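Local coordinates for protein alpha-galactosidase 1 (Saccharomyces cerevisiae, PDB 3LRK) that hydrolyses terminal, non-reducing alpha-D-galactose residues from alpha-D-galactosides such as galactose oligosaccharides, galactomannans and galactolipids, at residues E133-F138 against D172-T177; H165-M170 against Y183-W188. The protein carries 1 engineered substitution. One frame throughout, in Å; residues are numbered along the deposited sequence.

Contact 1: residues E133-F138 against D172-T177; sequences EDAQFF and DALNKT. With NAG (2-acetamido-2-deoxy-beta-D-glucopyranose), chain E.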
ATOM      1  N   GLU A 133     -32.012   9.574 -14.786  1.00 20.39           N
ATOM      2  CA  GLU A 133     -33.366   8.988 -14.646  1.00 20.93           C
ATOM      3  C   GLU A 133     -33.673   8.665 -13.208  1.00 20.02           C
ATOM      4  O   GLU A 133     -34.817   8.804 -12.761  1.00 20.55           O
ATOM      5  CB  GLU A 133     -33.533   7.636 -15.361  1.00 20.87           C
ATOM      6  CG  GLU A 133     -33.033   7.476 -16.716  1.00 24.69           C
ATOM      7  CD  GLU A 133     -31.573   7.135 -16.776  1.00 22.27           C
ATOM      8  OE1 GLU A 133     -30.792   8.064 -16.565  1.00 22.12           O
ATOM      9  OE2 GLU A 133     -31.223   5.968 -17.087  1.00 21.58           O
ATOM     10  N   ASP A 134     -32.679   8.140 -12.497  1.00 19.96           N
ATOM     11  CA  ASP A 134     -32.944   7.622 -11.157  1.00 18.80           C
ATOM     12  C   ASP A 134     -33.132   8.752 -10.145  1.00 18.76           C
ATOM     13  O   ASP A 134     -34.081   8.731  -9.351  1.00 18.24           O
ATOM     14  CB  ASP A 134     -31.893   6.600 -10.741  1.00 18.95           C
ATOM     15  CG  ASP A 134     -32.064   5.262 -11.474  1.00 18.41           C
ATOM     16  OD1 ASP A 134     -32.900   5.178 -12.393  1.00 19.05           O
ATOM     17  OD2 ASP A 134     -31.356   4.297 -11.124  1.00 17.80           O
ATOM     18  N   ALA A 135     -32.259   9.756 -10.213  1.00 17.89           N
ATOM     19  CA  ALA A 135     -32.459  10.999  -9.461  1.00 18.22           C
ATOM     20  C   ALA A 135     -33.833  11.613  -9.762  1.00 18.17           C
ATOM     21  O   ALA A 135     -34.514  12.065  -8.846  1.00 18.08           O
ATOM     22  CB  ALA A 135     -31.340  12.001  -9.762  1.00 16.89           C
ATOM     23  N   GLN A 136     -34.222  11.640 -11.043  1.00 19.26           N
ATOM     24  CA  GLN A 136     -35.543  12.114 -11.461  1.00 20.03           C
ATOM     25  C   GLN A 136     -36.692  11.312 -10.843  1.00 20.20           C
ATOM     26  O   GLN A 136     -37.657  11.898 -10.331  1.00 19.80           O
ATOM     27  CB  GLN A 136     -35.682  12.139 -12.988  1.00 20.72           C
ATOM     28  CG  GLN A 136     -36.903  12.937 -13.483  1.00 22.24           C
ATOM     29  CD  GLN A 136     -36.870  14.399 -13.035  1.00 23.79           C
ATOM     30  OE1 GLN A 136     -35.883  15.106 -13.242  1.00 25.26           O
ATOM     31  NE2 GLN A 136     -37.947  14.845 -12.400  1.00 24.30           N
ATOM     32  N   PHE A 137     -36.585   9.984 -10.893  1.00 19.71           N
ATOM     33  CA  PHE A 137     -37.523   9.115 -10.168  1.00 19.76           C
ATOM     34  C   PHE A 137     -37.655   9.507  -8.688  1.00 19.78           C
ATOM     35  O   PHE A 137     -38.785   9.625  -8.168  1.00 18.64           O
ATOM     36  CB  PHE A 137     -37.144   7.621 -10.300  1.00 19.85           C
ATOM     37  CG  PHE A 137     -37.978   6.719  -9.434  1.00 20.06           C
ATOM     38  CD1 PHE A 137     -39.140   6.130  -9.934  1.00 20.03           C
ATOM     39  CD2 PHE A 137     -37.621   6.480  -8.108  1.00 19.46           C
ATOM     40  CE1 PHE A 137     -39.917   5.322  -9.128  1.00 19.32           C
ATOM     41  CE2 PHE A 137     -38.410   5.673  -7.293  1.00 21.02           C
ATOM     42  CZ  PHE A 137     -39.554   5.089  -7.813  1.00 18.32           C
ATOM     43  N   PHE A 138     -36.523   9.710  -8.003  1.00 19.46           N
ATOM     44  CA  PHE A 138     -36.586  10.037  -6.576  1.00 20.28           C
ATOM     45  C   PHE A 138     -37.269  11.398  -6.331  1.00 20.80           C
ATOM     46  O   PHE A 138     -38.090  11.529  -5.428  1.00 21.42           O
ATOM     47  CB  PHE A 138     -35.210   9.950  -5.892  1.00 20.17           C
ATOM     48  CG  PHE A 138     -34.604   8.563  -5.918  1.00 21.59           C
ATOM     49  CD1 PHE A 138     -35.294   7.468  -5.380  1.00 20.05           C
ATOM     50  CD2 PHE A 138     -33.350   8.351  -6.486  1.00 21.99           C
ATOM     51  CE1 PHE A 138     -34.736   6.183  -5.413  1.00 21.30           C
ATOM     52  CE2 PHE A 138     -32.790   7.070  -6.527  1.00 23.04           C
ATOM     53  CZ  PHE A 138     -33.481   5.983  -5.988  1.00 20.19           C
ATOM     54  N   ASP A 172     -24.648  15.408  -9.009  1.00 18.02           N
ATOM     55  CA  ASP A 172     -25.072  16.317 -10.077  1.00 18.66           C
ATOM     56  C   ASP A 172     -26.485  16.033 -10.577  1.00 18.39           C
ATOM     57  O   ASP A 172     -27.272  16.962 -10.793  1.00 18.80           O
ATOM     58  CB  ASP A 172     -24.094  16.274 -11.250  1.00 18.59           C
ATOM     59  CG  ASP A 172     -22.738  16.878 -10.912  1.00 20.24           C
ATOM     60  OD1 ASP A 172     -22.605  17.569  -9.877  1.00 21.48           O
ATOM     61  OD2 ASP A 172     -21.797  16.661 -11.700  1.00 19.87           O
ATOM     62  N   ALA A 173     -26.793  14.754 -10.780  1.00 18.27           N
ATOM     63  CA  ALA A 173     -28.125  14.328 -11.224  1.00 18.06           C
ATOM     64  C   ALA A 173     -29.218  14.759 -10.236  1.00 17.82           C
ATOM     65  O   ALA A 173     -30.280  15.203 -10.650  1.00 18.04           O
ATOM     66  CB  ALA A 173     -28.157  12.810 -11.441  1.00 18.45           C
ATOM     67  N   LEU A 174     -28.959  14.616  -8.943  1.00 17.49           N
ATOM     68  CA  LEU A 174     -29.912  15.040  -7.911  1.00 17.85           C
ATOM     69  C   LEU A 174     -30.076  16.559  -7.923  1.00 18.87           C
ATOM     70  O   LEU A 174     -31.204  17.081  -7.875  1.00 18.60           O
ATOM     71  CB  LEU A 174     -29.462  14.552  -6.523  1.00 17.88           C
ATOM     72  CG  LEU A 174     -29.517  13.060  -6.210  1.00 17.51           C
ATOM     73  CD1 LEU A 174     -28.731  12.731  -4.926  1.00 17.12           C
ATOM     74  CD2 LEU A 174     -30.980  12.557  -6.109  1.00 15.91           C
ATOM     75  N   ASN A 175     -28.954  17.272  -8.032  1.00 19.00           N
ATOM     76  CA  ASN A 175     -29.016  18.721  -8.147  1.00 19.74           C
ATOM     77  C   ASN A 175     -29.887  19.155  -9.334  1.00 19.90           C
ATOM     78  O   ASN A 175     -30.681  20.089  -9.214  1.00 19.70           O
ATOM     79  CB  ASN A 175     -27.604  19.318  -8.257  1.00 19.67           C
ATOM     80  CG  ASN A 175     -27.624  20.829  -8.239  1.00 20.50           C
ATOM     81  OD1 ASN A 175     -27.780  21.465  -9.277  1.00 20.67           O
ATOM     82  ND2 ASN A 175     -27.515  21.400  -7.049  1.00 22.55           N
ATOM     83  N   LYS A 176     -29.738  18.456 -10.461  1.00 20.00           N
ATOM     84  CA  LYS A 176     -30.446  18.768 -11.715  1.00 21.02           C
ATOM     85  C   LYS A 176     -31.975  18.732 -11.555  1.00 20.75           C
ATOM     86  O   LYS A 176     -32.682  19.452 -12.258  1.00 21.18           O
ATOM     87  CB  LYS A 176     -29.999  17.825 -12.854  1.00 21.30           C
ATOM     88  CG  LYS A 176     -30.485  18.231 -14.261  1.00 23.44           C
ATOM     89  CD  LYS A 176     -30.344  17.083 -15.282  1.00 27.77           C
ATOM     90  CE  LYS A 176     -30.629  17.570 -16.720  1.00 29.74           C
ATOM     91  NZ  LYS A 176     -31.008  16.440 -17.635  1.00 30.15           N
ATOM     92  N   THR A 177     -32.467  17.924 -10.618  1.00 20.38           N
ATOM     93  CA  THR A 177     -33.915  17.801 -10.373  1.00 20.30           C
ATOM     94  C   THR A 177     -34.524  19.050  -9.732  1.00 21.24           C
ATOM     95  O   THR A 177     -35.746  19.263  -9.811  1.00 21.63           O
ATOM     96  CB  THR A 177     -34.245  16.609  -9.460  1.00 19.71           C
ATOM     97  OG1 THR A 177     -33.815  16.887  -8.117  1.00 17.74           O
ATOM     98  CG2 THR A 177     -33.591  15.308  -9.974  1.00 19.72           C
TER
HETATM   99  C1  NAG E2001     -27.610  22.846  -7.069  1.00 25.86           C
HETATM  100  C2  NAG E2001     -28.351  23.167  -5.763  1.00 26.62           C
HETATM  101  C3  NAG E2001     -28.334  24.661  -5.443  1.00 28.23           C
HETATM  102  C4  NAG E2001     -26.914  25.219  -5.471  1.00 29.36           C
HETATM  103  C5  NAG E2001     -26.130  24.756  -6.696  1.00 29.23           C
HETATM  104  C6  NAG E2001     -24.659  24.935  -6.361  1.00 29.32           C
HETATM  105  C7  NAG E2001     -30.186  21.654  -5.188  1.00 26.24           C
HETATM  106  C8  NAG E2001     -31.624  21.313  -5.447  1.00 25.61           C
HETATM  107  N2  NAG E2001     -29.732  22.727  -5.830  1.00 26.15           N
HETATM  108  O3  NAG E2001     -28.839  24.853  -4.146  1.00 28.90           O
HETATM  109  O4  NAG E2001     -26.941  26.637  -5.441  1.00 31.22           O
HETATM  110  O5  NAG E2001     -26.300  23.379  -7.029  1.00 27.30           O
HETATM  111  O6  NAG E2001     -24.001  25.026  -7.584  1.00 31.89           O
HETATM  112  O7  NAG E2001     -29.504  20.974  -4.420  1.00 27.67           O
HETATM  113  O   HOH W   1     -36.546  17.795 -12.815  1.00 45.61           O
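The methyl group of A135 carries this contact. It points at helix segment 172-177 and meets the backbone there, with A135 CB 3.5 Å from A173 O. It also touches two side chains: A173 CB lies 3.7 Å from A135 CB, and the CD2 branch of L174 lies equally near. With alanines A135 and A173 facing each other, the helices come close: A135 CA and L174 CA are 5.0 Å apart, and the segment axes approach to 8.2 Å. One turn further on, T177 also points toward the first helix, and its CG2 methyl rests on the backbone of A135, 3.6 Å from A135 O. The T177 hydroxyl turns back to its own helix. OG1 sits between the backbone N and the carbonyl carbon (chi1 71°) and donates to L174 O at 2.6 Å, in the carbonyl plane. R179 N also bonds to OG1. An alanine at T177 would remove CG2 and OG1, with the bonds to L174 O and R179 N, and would probably loosen the packing on A135. At the partly exposed side, water 1 donates to Q136 OE1 and, weakly, to T177 O, while Q136 NE2 bonds N140 OD1. N175 points away and carries the N-linked NAG on ND2. The segments run at 46° to each other, as neighbouring helices on the outside of a TIM barrel, the catalytic fold of the GH27 family.

Contact 2: residues H165-M170 against Y183-W188; sequences HRYKAM and YSLCNW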
ATOM      1  N   HIS A 165     -15.680  10.650  -9.164  1.00 17.27           N
ATOM      2  CA  HIS A 165     -16.491  10.957 -10.345  1.00 18.01           C
ATOM      3  C   HIS A 165     -17.786  10.132 -10.408  1.00 17.71           C
ATOM      4  O   HIS A 165     -18.830  10.648 -10.812  1.00 17.42           O
ATOM      5  CB  HIS A 165     -15.663  10.880 -11.624  1.00 19.41           C
ATOM      6  CG  HIS A 165     -14.815  12.101 -11.846  1.00 22.53           C
ATOM      7  ND1 HIS A 165     -15.357  13.354 -12.046  1.00 26.28           N
ATOM      8  CD2 HIS A 165     -13.470  12.270 -11.860  1.00 26.23           C
ATOM      9  CE1 HIS A 165     -14.384  14.236 -12.199  1.00 25.78           C
ATOM     10  NE2 HIS A 165     -13.231  13.606 -12.079  1.00 26.68           N
ATOM     11  N   ARG A 166     -17.730   8.886  -9.940  1.00 16.81           N
ATOM     12  CA  ARG A 166     -18.930   8.022  -9.881  1.00 16.83           C
ATOM     13  C   ARG A 166     -19.977   8.574  -8.896  1.00 17.19           C
ATOM     14  O   ARG A 166     -21.179   8.615  -9.211  1.00 18.03           O
ATOM     15  CB  ARG A 166     -18.548   6.576  -9.520  1.00 16.34           C
ATOM     16  CG  ARG A 166     -19.743   5.575  -9.411  1.00 15.46           C
ATOM     17  CD  ARG A 166     -19.301   4.104  -9.578  1.00 13.20           C
ATOM     18  NE  ARG A 166     -18.171   3.805  -8.703  1.00 13.93           N
ATOM     19  CZ  ARG A 166     -18.260   3.433  -7.438  1.00 15.02           C
ATOM     20  NH1 ARG A 166     -19.454   3.215  -6.861  1.00 14.18           N
ATOM     21  NH2 ARG A 166     -17.142   3.262  -6.739  1.00 15.75           N
ATOM     22  N   TYR A 167     -19.521   8.993  -7.721  1.00 17.26           N
ATOM     23  CA  TYR A 167     -20.415   9.594  -6.719  1.00 17.88           C
ATOM     24  C   TYR A 167     -20.881  11.004  -7.081  1.00 18.14           C
ATOM     25  O   TYR A 167     -22.040  11.367  -6.796  1.00 17.49           O
ATOM     26  CB  TYR A 167     -19.835   9.472  -5.300  1.00 17.79           C
ATOM     27  CG  TYR A 167     -19.986   8.050  -4.842  1.00 18.74           C
ATOM     28  CD1 TYR A 167     -18.904   7.168  -4.825  1.00 18.67           C
ATOM     29  CD2 TYR A 167     -21.257   7.553  -4.513  1.00 16.82           C
ATOM     30  CE1 TYR A 167     -19.077   5.827  -4.453  1.00 19.05           C
ATOM     31  CE2 TYR A 167     -21.434   6.236  -4.145  1.00 18.08           C
ATOM     32  CZ  TYR A 167     -20.356   5.380  -4.112  1.00 18.58           C
ATOM     33  OH  TYR A 167     -20.570   4.081  -3.739  1.00 18.55           O
ATOM     34  N   LYS A 168     -20.001  11.768  -7.745  1.00 17.68           N
ATOM     35  CA  LYS A 168     -20.371  13.061  -8.323  1.00 18.13           C
ATOM     36  C   LYS A 168     -21.450  12.967  -9.395  1.00 17.77           C
ATOM     37  O   LYS A 168     -22.304  13.853  -9.485  1.00 17.06           O
ATOM     38  CB  LYS A 168     -19.143  13.819  -8.877  1.00 18.73           C
ATOM     39  CG  LYS A 168     -19.474  15.240  -9.362  1.00 19.71           C
ATOM     40  CD  LYS A 168     -18.231  16.055  -9.651  1.00 21.93           C
ATOM     41  CE  LYS A 168     -18.589  17.493 -10.034  1.00 24.55           C
ATOM     42  NZ  LYS A 168     -19.130  17.567 -11.436  1.00 25.28           N
ATOM     43  N   ALA A 169     -21.417  11.909 -10.213  1.00 17.44           N
ATOM     44  CA  ALA A 169     -22.457  11.691 -11.216  1.00 17.57           C
ATOM     45  C   ALA A 169     -23.866  11.722 -10.605  1.00 17.49           C
ATOM     46  O   ALA A 169     -24.766  12.359 -11.171  1.00 17.09           O
ATOM     47  CB  ALA A 169     -22.218  10.375 -12.006  1.00 17.63           C
ATOM     48  N   MET A 170     -24.061  11.061  -9.465  1.00 16.81           N
ATOM     49  CA  MET A 170     -25.386  11.097  -8.805  1.00 17.63           C
ATOM     50  C   MET A 170     -25.646  12.422  -8.058  1.00 17.66           C
ATOM     51  O   MET A 170     -26.776  12.906  -8.040  1.00 18.39           O
ATOM     52  CB  MET A 170     -25.598   9.897  -7.879  1.00 17.28           C
ATOM     53  CG  MET A 170     -26.961   9.888  -7.154  1.00 17.72           C
ATOM     54  SD  MET A 170     -28.359   9.950  -8.273  1.00 20.68           S
ATOM     55  CE  MET A 170     -28.552   8.208  -8.657  1.00 17.92           C
ATOM     56  N   TYR A 183     -27.755  13.971   0.579  1.00 17.40           N
ATOM     57  CA  TYR A 183     -27.044  12.914  -0.162  1.00 17.37           C
ATOM     58  C   TYR A 183     -26.044  12.177   0.740  1.00 17.76           C
ATOM     59  O   TYR A 183     -25.026  12.741   1.169  1.00 17.96           O
ATOM     60  CB  TYR A 183     -26.386  13.526  -1.411  1.00 17.02           C
ATOM     61  CG  TYR A 183     -25.690  12.570  -2.379  1.00 15.90           C
ATOM     62  CD1 TYR A 183     -26.235  11.320  -2.716  1.00 16.10           C
ATOM     63  CD2 TYR A 183     -24.500  12.960  -2.996  1.00 14.74           C
ATOM     64  CE1 TYR A 183     -25.568  10.458  -3.637  1.00 14.84           C
ATOM     65  CE2 TYR A 183     -23.844  12.137  -3.903  1.00 15.44           C
ATOM     66  CZ  TYR A 183     -24.370  10.903  -4.227  1.00 14.69           C
ATOM     67  OH  TYR A 183     -23.664  10.128  -5.123  1.00 14.65           O
ATOM     68  N   SER A 184     -26.373  10.918   1.037  1.00 17.47           N
ATOM     69  CA  SER A 184     -25.624  10.066   1.951  1.00 17.45           C
ATOM     70  C   SER A 184     -24.841   9.021   1.163  1.00 17.79           C
ATOM     71  O   SER A 184     -25.420   8.151   0.527  1.00 17.19           O
ATOM     72  CB  SER A 184     -26.600   9.390   2.932  1.00 17.56           C
ATOM     73  OG  SER A 184     -26.040   8.267   3.594  1.00 18.80           O
ATOM     74  N   LEU A 185     -23.515   9.132   1.187  1.00 18.23           N
ATOM     75  CA  LEU A 185     -22.643   8.168   0.506  1.00 18.78           C
ATOM     76  C   LEU A 185     -22.500   6.876   1.294  1.00 18.61           C
ATOM     77  O   LEU A 185     -22.403   6.891   2.519  1.00 18.40           O
ATOM     78  CB  LEU A 185     -21.254   8.788   0.284  1.00 18.49           C
ATOM     79  CG  LEU A 185     -20.929   9.522  -1.026  1.00 20.84           C
ATOM     80  CD1 LEU A 185     -22.085  10.293  -1.643  1.00 18.90           C
ATOM     81  CD2 LEU A 185     -19.667  10.383  -0.916  1.00 19.40           C
ATOM     82  N   CYS A 186     -22.486   5.750   0.582  1.00 18.75           N
ATOM     83  CA  CYS A 186     -22.266   4.465   1.224  1.00 18.24           C
ATOM     84  C   CYS A 186     -21.230   3.687   0.422  1.00 17.81           C
ATOM     85  O   CYS A 186     -21.558   2.695  -0.211  1.00 16.71           O
ATOM     86  CB  CYS A 186     -23.581   3.669   1.327  1.00 18.37           C
ATOM     87  SG  CYS A 186     -23.481   2.130   2.298  1.00 19.56           S
ATOM     88  N   ASN A 187     -19.981   4.159   0.447  1.00 17.65           N
ATOM     89  CA  ASN A 187     -18.894   3.448  -0.201  1.00 17.53           C
ATOM     90  C   ASN A 187     -17.841   2.912   0.770  1.00 17.42           C
ATOM     91  O   ASN A 187     -16.746   2.543   0.345  1.00 17.44           O
ATOM     92  CB  ASN A 187     -18.260   4.289  -1.334  1.00 17.30           C
ATOM     93  CG  ASN A 187     -17.120   5.181  -0.857  1.00 17.50           C
ATOM     94  OD1 ASN A 187     -17.183   5.775   0.223  1.00 19.13           O
ATOM     95  ND2 ASN A 187     -16.075   5.292  -1.677  1.00 16.18           N
ATOM     96  N   TRP A 188     -18.170   2.886   2.066  1.00 17.04           N
ATOM     97  CA  TRP A 188     -17.352   2.212   3.087  1.00 17.30           C
ATOM     98  C   TRP A 188     -15.930   2.790   3.282  1.00 17.07           C
ATOM     99  O   TRP A 188     -15.015   2.079   3.727  1.00 17.10           O
ATOM    100  CB  TRP A 188     -17.250   0.713   2.777  1.00 17.01           C
ATOM    101  CG  TRP A 188     -18.491   0.112   2.168  1.00 17.34           C
ATOM    102  CD1 TRP A 188     -19.783   0.182   2.659  1.00 17.26           C
ATOM    103  CD2 TRP A 188     -18.556  -0.677   0.975  1.00 18.08           C
ATOM    104  NE1 TRP A 188     -20.637  -0.502   1.819  1.00 17.54           N
ATOM    105  CE2 TRP A 188     -19.912  -1.046   0.788  1.00 18.18           C
ATOM    106  CE3 TRP A 188     -17.595  -1.116   0.041  1.00 17.57           C
ATOM    107  CZ2 TRP A 188     -20.333  -1.840  -0.294  1.00 18.98           C
ATOM    108  CZ3 TRP A 188     -18.017  -1.912  -1.036  1.00 17.01           C
ATOM    109  CH2 TRP A 188     -19.373  -2.257  -1.192  1.00 17.36           C
TER
HETATM  110  O   HOH W   2     -15.819   3.699  -4.234  1.00 17.65           O
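A beta-alpha-beta unit of the TIM barrel is closed here, where helix 160-177 packs on strand 182-185 and the residues after it. The segment directions are 158° apart, close to antiparallel. Y183 reaches from the strand with CG anti to the backbone N (chi1 -175°). Its hydroxyl donates to the helix carbonyl Y167 O at 2.6 Å, in the carbonyl plane and on a lone pair. The same OH lies 3.6 Å from Y167 CD2, at the edge of that ring, and the two tyrosine side chains cross at about a right angle. M170 bends beside Y183, with M170 CG 3.8 Å from Y183 CE1. The Y167 ring passes obliquely by L185, whose CG is 4.0 Å from Y167 CD2. The far end of the Y167 side chain meets N187, with Y167 OH 3.3 Å from N187 CB. Y167 OH is hydrogen-bonded to D149 O, the backbone of the nucleophile. Water 2 accepts from N187 ND2 and, weakly, from R166 NH2. N187 OD1 bonds T193 OG1. Strands 145-149 and 203-205 border strand 182-185, M170 also packs on the former, and W196 of helix 193-196 covers Y167, L185 and N187.

How the contacts relate
Both contacts use helix 160-177, contact 2 its middle and contact 1 a later part, 172-177. Contact 2 faces inward to the strands, and all its touching residues are buried. Contact 1 lies further out between neighbouring helices, its centre about 25 Å from the centre of the chain, against about 18 Å for contact 2. It is buried at its alanines and leucine but partly exposed at Q136 and T177. Its chemistry is small methyl packing, whereas contact 2 relies on large aromatic side chains and a direct hydrogen bond. The two meet: L174 CD1 lies 3.6 Å from Y183 CD1. Contact 2 comes closer to the catalytic site: the C186 side chain is about 4 Å from that of the nucleophile D149.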